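Local atomic coordinates of peroxiredoxin PRX1, mitochondrial (Saccharomyces cerevisiae, PDB entry 5YKJ), a protein that reduces peroxides in yeast mitochondria as a 1-Cys peroxiredoxin, its oxidised thiol probably being restored through the glutathione and thioredoxin systems. Residues Y23-D28 / K64-S69; D109-E114 / G122-V127. All coordinates share one frame; numbering follows the deposited sequence. Where two conformers were deposited one is given.

Overall arrangement
Both contacts belong to the thioredoxin-like AhpC/TSA region, and they follow one another along the chain: contact 1 closes at Ser-69 before contact 2 opens at Asp-109. Contact 1 sets the short helix 22-26 against strand 63-69, an inner strand of the five-stranded mixed sheet. Contact 2 lies within the loop between helix 103-107 and strand 129-133, and residues 122-127 run almost directly into that sheet strand. Their centres are about 21 Å apart, yet they touch where Leu-68, in the conformer given, packs its CD2 3.8 Å from Val-127 CG1. The same strand therefore borders both contacts, the helix near its start and the loop near its end.

Contact 1: residues Y23-D28 / K64-S69; sequences YDYLGD and KLIGLS
Lys-64 NZ is gripped by the C-terminal end of helix 22-26, donating to two successive carbonyls: Tyr-25 O at 3.2 Å and Leu-26 O at 3.1 Å. The two bonds differ in geometry. At Tyr-25 the C=O...N angle is 150° and the donor lies only slightly off the carbonyl plane, whereas at Leu-26 the nitrogen stands well above the plane of that residue's own carbonyl, with a C=O...N angle of 110°. Two waters, weakly bound to NZ, carry the network on to Asp-24 O and Asp-28 N, and Ser-29 OG adds a weak bond. Carbonyls at a helix C-terminus probably favour the charged form of this lysine.

On its way there the lysine chain passes the Tyr-25 ring, the two side chains running in opposite directions. Lys-64 CD lies over one face of the Tyr-25 ring, 4.3 Å from its centroid and offset toward the rim, a CH-pi contact. A chi1 of 166° sets Tyr-25 CG anti to the backbone N; the ring beyond it meets the strand, where Tyr-25 OH donates to Leu-65 O over 2.6 Å. That oxygen lies at the ring edge, near its plane. Further along the strand, Ile-66 CB approaches Tyr-25 CE2 obliquely at 4.0 Å. At the start of the strand segment, Leu-26 CD2 comes 4.3 Å from Lys-64 CB.

Gly-27, with positive phi, leaves the helix here, and Phe-94, Pro-95 and Ile-20 also pack on the tyrosine. The arrangement is the C-terminal end of helix 22-26, its last carbonyls held by a lysine of the neighbouring strand, laid against an inner strand of the thioredoxin-fold sheet.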
ATOM      1  N   TYR A  23       7.193   5.166  11.374  1.00 11.11           N
ATOM      2  CA  TYR A  23       6.114   6.052  11.757  1.00 13.93           C
ATOM      3  C   TYR A  23       6.463   7.526  11.459  1.00 16.49           C
ATOM      4  O   TYR A  23       5.661   8.256  10.994  1.00 11.29           O
ATOM      5  CB  TYR A  23       5.726   5.876  13.241  1.00 12.60           C
ATOM      6  CG  TYR A  23       4.869   4.678  13.584  1.00 11.95           C
ATOM      7  CD1 TYR A  23       4.727   3.641  12.716  1.00 10.61           C
ATOM      8  CD2 TYR A  23       4.227   4.614  14.774  1.00  9.91           C
ATOM      9  CE1 TYR A  23       3.975   2.555  13.041  1.00  8.88           C
ATOM     10  CE2 TYR A  23       3.477   3.550  15.121  1.00 12.56           C
ATOM     11  CZ  TYR A  23       3.329   2.518  14.231  1.00 11.23           C
ATOM     12  OH  TYR A  23       2.560   1.475  14.572  1.00 12.79           O
ATOM     13  N   ASP A  24       7.698   7.887  11.760  1.00 13.70           N
ATOM     14  CA  ASP A  24       8.185   9.222  11.501  1.00 14.78           C
ATOM     15  C   ASP A  24       8.181   9.508  10.019  1.00 14.79           C
ATOM     16  O   ASP A  24       7.839  10.590   9.621  1.00 16.66           O
ATOM     17  CB  ASP A  24       9.601   9.379  12.038  1.00 11.53           C
ATOM     18  CG  ASP A  24       9.661   9.533  13.528  1.00 22.62           C
ATOM     19  OD1 ASP A  24       8.651   9.709  14.140  1.00 22.77           O
ATOM     20  OD2 ASP A  24      10.736   9.440  14.063  1.00 23.58           O
ATOM     21  N   TYR A  25       8.566   8.535   9.216  1.00 14.95           N
ATOM     22  CA  TYR A  25       8.560   8.758   7.798  1.00 18.65           C
ATOM     23  C   TYR A  25       7.145   9.027   7.297  1.00 18.98           C
ATOM     24  O   TYR A  25       6.917   9.885   6.510  1.00 12.47           O
ATOM     25  CB  TYR A  25       9.167   7.543   7.008  1.00 15.45           C
ATOM     26  CG  TYR A  25       8.879   7.576   5.505  1.00 14.68           C
ATOM     27  CD1 TYR A  25       9.556   8.419   4.689  1.00 14.02           C
ATOM     28  CD2 TYR A  25       7.952   6.747   4.931  1.00 13.81           C
ATOM     29  CE1 TYR A  25       9.304   8.483   3.354  1.00 13.94           C
ATOM     30  CE2 TYR A  25       7.695   6.785   3.592  1.00 11.91           C
ATOM     31  CZ  TYR A  25       8.366   7.656   2.792  1.00 12.36           C
ATOM     32  OH  TYR A  25       8.108   7.714   1.452  1.00 15.56           O
ATOM     33  N   LEU A  26       6.215   8.213   7.750  1.00 11.46           N
ATOM     34  CA  LEU A  26       4.847   8.334   7.340  1.00 12.04           C
ATOM     35  C   LEU A  26       4.181   9.612   7.822  1.00 17.00           C
ATOM     36  O   LEU A  26       3.428  10.170   7.160  1.00 13.45           O
ATOM     37  CB  LEU A  26       4.024   7.148   7.831  1.00 11.85           C
ATOM     38  CG  LEU A  26       4.236   5.795   7.184  1.00 13.96           C
ATOM     39  CD1 LEU A  26       3.381   4.765   7.882  1.00 20.82           C
ATOM     40  CD2 LEU A  26       3.970   5.851   5.694  1.00 21.71           C
ATOM     41  N   GLY A  27       4.493   9.992   9.031  1.00 18.10           N
ATOM     42  CA  GLY A  27       3.873  11.157   9.598  1.00 17.47           C
ATOM     43  C   GLY A  27       2.392  10.968   9.693  1.00 18.44           C
ATOM     44  O   GLY A  27       1.941   9.969  10.132  1.00 17.79           O
ATOM     45  N   ASP A  28       1.649  11.964   9.251  1.00 16.36           N
ATOM     46  CA  ASP A  28       0.218  11.901   9.227  1.00 15.30           C
ATOM     47  C   ASP A  28      -0.333  11.542   7.833  1.00 21.83           C
ATOM     48  O   ASP A  28      -1.444  11.779   7.566  1.00 21.16           O
ATOM     49  CB  ASP A  28      -0.425  13.213   9.674  1.00 26.96           C
ATOM     50  CG  ASP A  28      -0.126  13.553  11.085  1.00 40.73           C
ATOM     51  OD1 ASP A  28      -0.047  12.674  11.929  1.00 37.94           O
ATOM     52  OD2 ASP A  28       0.053  14.742  11.339  1.00 48.73           O
ATOM     53  N   LYS A  64       2.290   8.310   1.101  1.00  9.58           N
ATOM     54  CA  LYS A  64       3.706   8.129   0.971  1.00 12.96           C
ATOM     55  C   LYS A  64       3.984   6.658   0.635  1.00 12.78           C
ATOM     56  O   LYS A  64       3.434   5.789   1.213  1.00 11.20           O
ATOM     57  CB  LYS A  64       4.410   8.445   2.259  1.00 12.96           C
ATOM     58  CG  LYS A  64       4.409   9.909   2.582  1.00 16.76           C
ATOM     59  CD  LYS A  64       5.317  10.301   3.712  1.00 25.22           C
ATOM     60  CE  LYS A  64       5.141  11.774   3.938  1.00 33.48           C
ATOM     61  NZ  LYS A  64       4.928  12.159   5.327  1.00 47.23           N
ATOM     62  N   LEU A  65       4.853   6.462  -0.340  1.00 10.22           N
ATOM     63  CA  LEU A  65       5.263   5.170  -0.794  1.00 10.69           C
ATOM     64  C   LEU A  65       6.548   4.766  -0.100  1.00  8.81           C
ATOM     65  O   LEU A  65       7.328   5.555   0.288  1.00  8.83           O
ATOM     66  CB  LEU A  65       5.468   5.166  -2.320  1.00 10.70           C
ATOM     67  CG  LEU A  65       4.280   5.536  -3.170  1.00 13.55           C
ATOM     68  CD1 LEU A  65       4.678   5.869  -4.580  1.00 16.11           C
ATOM     69  CD2 LEU A  65       3.354   4.361  -3.229  1.00 13.36           C
ATOM     70  N   ILE A  66       6.681   3.471   0.080  1.00 11.75           N
ATOM     71  CA  ILE A  66       7.887   2.887   0.633  1.00  8.94           C
ATOM     72  C   ILE A  66       8.023   1.427   0.184  1.00  7.24           C
ATOM     73  O   ILE A  66       7.153   0.674   0.313  1.00  8.33           O
ATOM     74  CB  ILE A  66       8.007   3.059   2.145  1.00 11.51           C
ATOM     75  CG1 ILE A  66       9.345   2.582   2.612  1.00 11.90           C
ATOM     76  CG2 ILE A  66       6.872   2.374   2.863  1.00 11.69           C
ATOM     77  CD1 ILE A  66       9.751   3.199   3.924  1.00 16.10           C
ATOM     78  N   GLY A  67       9.167   1.145  -0.350  1.00  7.31           N
ATOM     79  CA  GLY A  67       9.429  -0.132  -0.857  1.00  7.08           C
ATOM     80  C   GLY A  67      10.288  -1.047   0.086  1.00  8.58           C
ATOM     81  O   GLY A  67      10.981  -0.501   0.897  1.00 10.44           O
ATOM     82  N   LEU A  68      10.196  -2.392   0.167  0.60  7.23           N
ATOM     83  CA  LEU A  68      11.019  -3.207   0.947  0.60  8.45           C
ATOM     84  C   LEU A  68      11.473  -4.261  -0.026  0.60 11.37           C
ATOM     85  O   LEU A  68      10.774  -4.816  -0.743  0.60  9.40           O
ATOM     86  CB  LEU A  68      10.191  -3.850   2.076  0.60  8.93           C
ATOM     87  CG  LEU A  68      10.874  -4.853   2.985  0.60 10.38           C
ATOM     88  CD1 LEU A  68      10.052  -5.045   4.225  0.60 27.55           C
ATOM     89  CD2 LEU A  68      10.972  -6.195   2.290  0.60  8.66           C
ATOM     90  N   SER A  69      12.765  -4.558   0.088  1.00 10.14           N
ATOM     91  CA  SER A  69      13.410  -5.598  -0.677  1.00  7.68           C
ATOM     92  C   SER A  69      14.514  -6.224   0.198  1.00 10.88           C
ATOM     93  O   SER A  69      15.181  -5.513   0.868  1.00  8.93           O
ATOM     94  CB  SER A  69      13.979  -5.104  -1.976  1.00 14.49           C
ATOM     95  OG  SER A  69      14.520  -6.157  -2.651  1.00 12.80           O
TER
HETATM   96  O   HOH W   1       6.939  12.815   7.787  1.00 43.44           O
HETATM   97  O   HOH W   2       2.787  13.986   7.267  1.00 41.55           O

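Contact 2: residues D109-E114 / G122-V127; sequences DMVDAE and GSLKTV
Met-110 and Val-111 of residues 109-114 meet Thr-126 and Val-127 of residues 122-127, bringing together two parts of the long loop that joins helix 103-107 to strand 129-133 in this thioredoxin-fold domain. The first segment starts at the helix end: Asp-109, with positive phi, is the C-prime residue of a Schellman motif, in which Met-110 N returns to Ala-105 O and Asp-109 N to Phe-106 O. Beyond it, the CB of Met-110 points toward residues 122-127.

Met-110 makes the closest backbone approach, its CA lying 5.3 Å from that of Val-127. Its side chain crosses that of Val-127 at about a right angle. Met-110 CB lies 3.7 Å from Thr-126 O. Further out, Met-110 SD lies 4.0 Å from Val-127 CA. The terminal Met-110 CE comes 4.2 Å from Val-127 CG1. The bend at chi3 (-76°) turns this methyl out of line with the preceding chain. Ser-35 of strand 30-36 also touches both Met-110 and Val-127, so this pair packs against the central sheet.

At Val-111 a single methyl does the work. Val-111 CG1 sits 3.7 Å from Val-127 CG2, and it also approaches Leu-124 CD2 and Ser-123 O. Phe-106 of helix 103-107 packs on the same valine.

The facing segment is shaped by two type I beta turns, Gly-122 to Lys-125 and Leu-124 to Val-127, the second closed by the bond from Val-127 N to Leu-124 O. Within it, Thr-126 has OG1 between its backbone N and carbonyl carbon (chi1 50°), from where the hydroxyl donates to Met-110 O at 2.6 Å, with a nearly straight C=O...O angle of 174°.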
ATOM      1  N   ASP A 109       5.315 -10.442   8.946  1.00  7.81           N
ATOM      2  CA  ASP A 109       4.791 -11.788   8.788  1.00  8.98           C
ATOM      3  C   ASP A 109       4.914 -12.441   7.410  1.00 13.74           C
ATOM      4  O   ASP A 109       4.234 -13.372   7.131  1.00 11.97           O
ATOM      5  CB  ASP A 109       3.335 -11.855   9.265  1.00  9.21           C
ATOM      6  CG  ASP A 109       3.192 -11.774  10.785  1.00 12.21           C
ATOM      7  OD1 ASP A 109       4.055 -12.148  11.505  1.00 13.77           O
ATOM      8  OD2 ASP A 109       2.162 -11.342  11.243  1.00 18.13           O
ATOM      9  N   MET A 110       5.809 -11.919   6.605  1.00  9.63           N
ATOM     10  CA  MET A 110       6.019 -12.472   5.294  1.00  9.48           C
ATOM     11  C   MET A 110       6.960 -13.672   5.237  1.00 13.02           C
ATOM     12  O   MET A 110       6.958 -14.373   4.274  1.00 14.95           O
ATOM     13  CB  MET A 110       6.454 -11.416   4.323  1.00 10.39           C
ATOM     14  CG  MET A 110       5.366 -10.434   4.133  1.00 11.50           C
ATOM     15  SD  MET A 110       5.832  -9.100   2.948  1.00  8.28           S
ATOM     16  CE  MET A 110       6.931  -8.032   3.924  1.00  7.25           C
ATOM     17  N   VAL A 111       7.740 -13.879   6.293  1.00 10.65           N
ATOM     18  CA  VAL A 111       8.637 -15.011   6.416  1.00 11.99           C
ATOM     19  C   VAL A 111       8.558 -15.496   7.877  1.00 11.07           C
ATOM     20  O   VAL A 111       8.178 -14.767   8.708  1.00 14.22           O
ATOM     21  CB  VAL A 111      10.083 -14.736   6.040  1.00  9.51           C
ATOM     22  CG1 VAL A 111      10.202 -14.456   4.570  1.00 14.91           C
ATOM     23  CG2 VAL A 111      10.668 -13.595   6.850  1.00 12.19           C
ATOM     24  N   ASP A 112       8.934 -16.731   8.123  1.00 15.10           N
ATOM     25  CA  ASP A 112       8.915 -17.321   9.441  1.00 15.37           C
ATOM     26  C   ASP A 112      10.228 -17.321  10.186  1.00 14.92           C
ATOM     27  O   ASP A 112      10.308 -17.847  11.256  1.00 15.44           O
ATOM     28  CB  ASP A 112       8.354 -18.721   9.386  1.00 24.77           C
ATOM     29  CG  ASP A 112       6.920 -18.747   8.950  1.00 24.38           C
ATOM     30  OD1 ASP A 112       6.090 -18.098   9.561  1.00 37.31           O
ATOM     31  OD2 ASP A 112       6.671 -19.368   7.989  1.00 28.40           O
ATOM     32  N   ALA A 113      11.231 -16.720   9.611  1.00 10.77           N
ATOM     33  CA  ALA A 113      12.511 -16.583  10.274  1.00 18.41           C
ATOM     34  C   ALA A 113      13.228 -15.321   9.825  1.00 18.12           C
ATOM     35  O   ALA A 113      13.086 -14.924   8.754  1.00 16.85           O
ATOM     36  CB  ALA A 113      13.392 -17.775   9.966  1.00 21.04           C
ATOM     37  N   GLU A 114      14.054 -14.773  10.690  1.00 14.01           N
ATOM     38  CA  GLU A 114      14.865 -13.629  10.358  1.00 15.64           C
ATOM     39  C   GLU A 114      16.323 -13.988  10.610  1.00 18.58           C
ATOM     40  O   GLU A 114      16.602 -14.983  11.208  1.00 16.08           O
ATOM     41  CB  GLU A 114      14.495 -12.415  11.184  1.00 14.94           C
ATOM     42  CG  GLU A 114      14.605 -12.691  12.657  1.00 17.53           C
ATOM     43  CD  GLU A 114      14.292 -11.529  13.544  1.00 19.39           C
ATOM     44  OE1 GLU A 114      14.148 -11.805  14.707  1.00 18.44           O
ATOM     45  OE2 GLU A 114      14.221 -10.430  13.107  1.00 18.80           O
ATOM     46  N   GLY A 122      14.453 -19.828  -2.549  1.00 32.76           N
ATOM     47  CA  GLY A 122      13.008 -19.897  -2.563  1.00 29.09           C
ATOM     48  C   GLY A 122      12.258 -19.536  -1.301  1.00 31.26           C
ATOM     49  O   GLY A 122      11.070 -19.414  -1.324  1.00 29.95           O
ATOM     50  N   SER A 123      12.986 -19.326  -0.221  1.00 19.24           N
ATOM     51  CA  SER A 123      12.374 -18.967   1.040  1.00 17.69           C
ATOM     52  C   SER A 123      11.814 -17.533   1.042  1.00 18.89           C
ATOM     53  O   SER A 123      11.119 -17.155   1.917  1.00 21.63           O
ATOM     54  CB  SER A 123      13.342 -19.155   2.229  1.00 30.78           C
ATOM     55  OG  SER A 123      14.515 -18.433   2.042  1.00 24.95           O
ATOM     56  N   LEU A 124      12.143 -16.755   0.034  1.00 14.61           N
ATOM     57  CA  LEU A 124      11.699 -15.354  -0.028  1.00 12.93           C
ATOM     58  C   LEU A 124      10.548 -15.020  -0.967  1.00  9.01           C
ATOM     59  O   LEU A 124      10.169 -13.915  -1.101  1.00 10.81           O
ATOM     60  CB  LEU A 124      12.876 -14.430  -0.356  1.00 10.05           C
ATOM     61  CG  LEU A 124      13.949 -14.421   0.722  1.00 16.64           C
ATOM     62  CD1 LEU A 124      15.228 -13.755   0.257  1.00 21.68           C
ATOM     63  CD2 LEU A 124      13.396 -13.694   1.944  1.00 13.87           C
ATOM     64  N   LYS A 125       9.999 -16.051  -1.559  1.00  9.92           N
ATOM     65  CA  LYS A 125       8.945 -15.880  -2.526  1.00  8.20           C
ATOM     66  C   LYS A 125       7.722 -15.233  -1.935  1.00 11.54           C
ATOM     67  O   LYS A 125       6.963 -14.696  -2.651  1.00  9.67           O
ATOM     68  CB  LYS A 125       8.541 -17.226  -3.133  1.00 12.73           C
ATOM     69  CG  LYS A 125       9.603 -17.799  -4.028  1.00 17.83           C
ATOM     70  CD  LYS A 125       9.238 -19.158  -4.579  1.00 41.41           C
ATOM     71  CE  LYS A 125       9.109 -20.219  -3.504  1.00 40.13           C
ATOM     72  NZ  LYS A 125       9.529 -21.626  -3.860  1.00 70.33           N
ATOM     73  N   THR A 126       7.575 -15.346  -0.639  1.00  8.02           N
ATOM     74  CA  THR A 126       6.422 -14.767   0.045  1.00  8.84           C
ATOM     75  C   THR A 126       6.575 -13.294   0.427  1.00 12.26           C
ATOM     76  O   THR A 126       5.674 -12.709   0.921  1.00  9.54           O
ATOM     77  CB  THR A 126       6.036 -15.596   1.289  1.00  9.43           C
ATOM     78  OG1 THR A 126       7.187 -15.803   2.068  1.00 10.25           O
ATOM     79  CG2 THR A 126       5.534 -16.936   0.905  1.00  9.44           C
ATOM     80  N   VAL A 127       7.743 -12.739   0.156  1.00  7.32           N
ATOM     81  CA  VAL A 127       7.991 -11.327   0.495  1.00  7.58           C
ATOM     82  C   VAL A 127       7.461 -10.475  -0.642  1.00  8.39           C
ATOM     83  O   VAL A 127       8.152  -9.936  -1.403  1.00  7.75           O
ATOM     84  CB  VAL A 127       9.457 -11.079   0.755  1.00  6.85           C
ATOM     85  CG1 VAL A 127       9.657  -9.635   1.185  1.00  8.71           C
ATOM     86  CG2 VAL A 127       9.907 -11.989   1.875  1.00  9.15           C
TER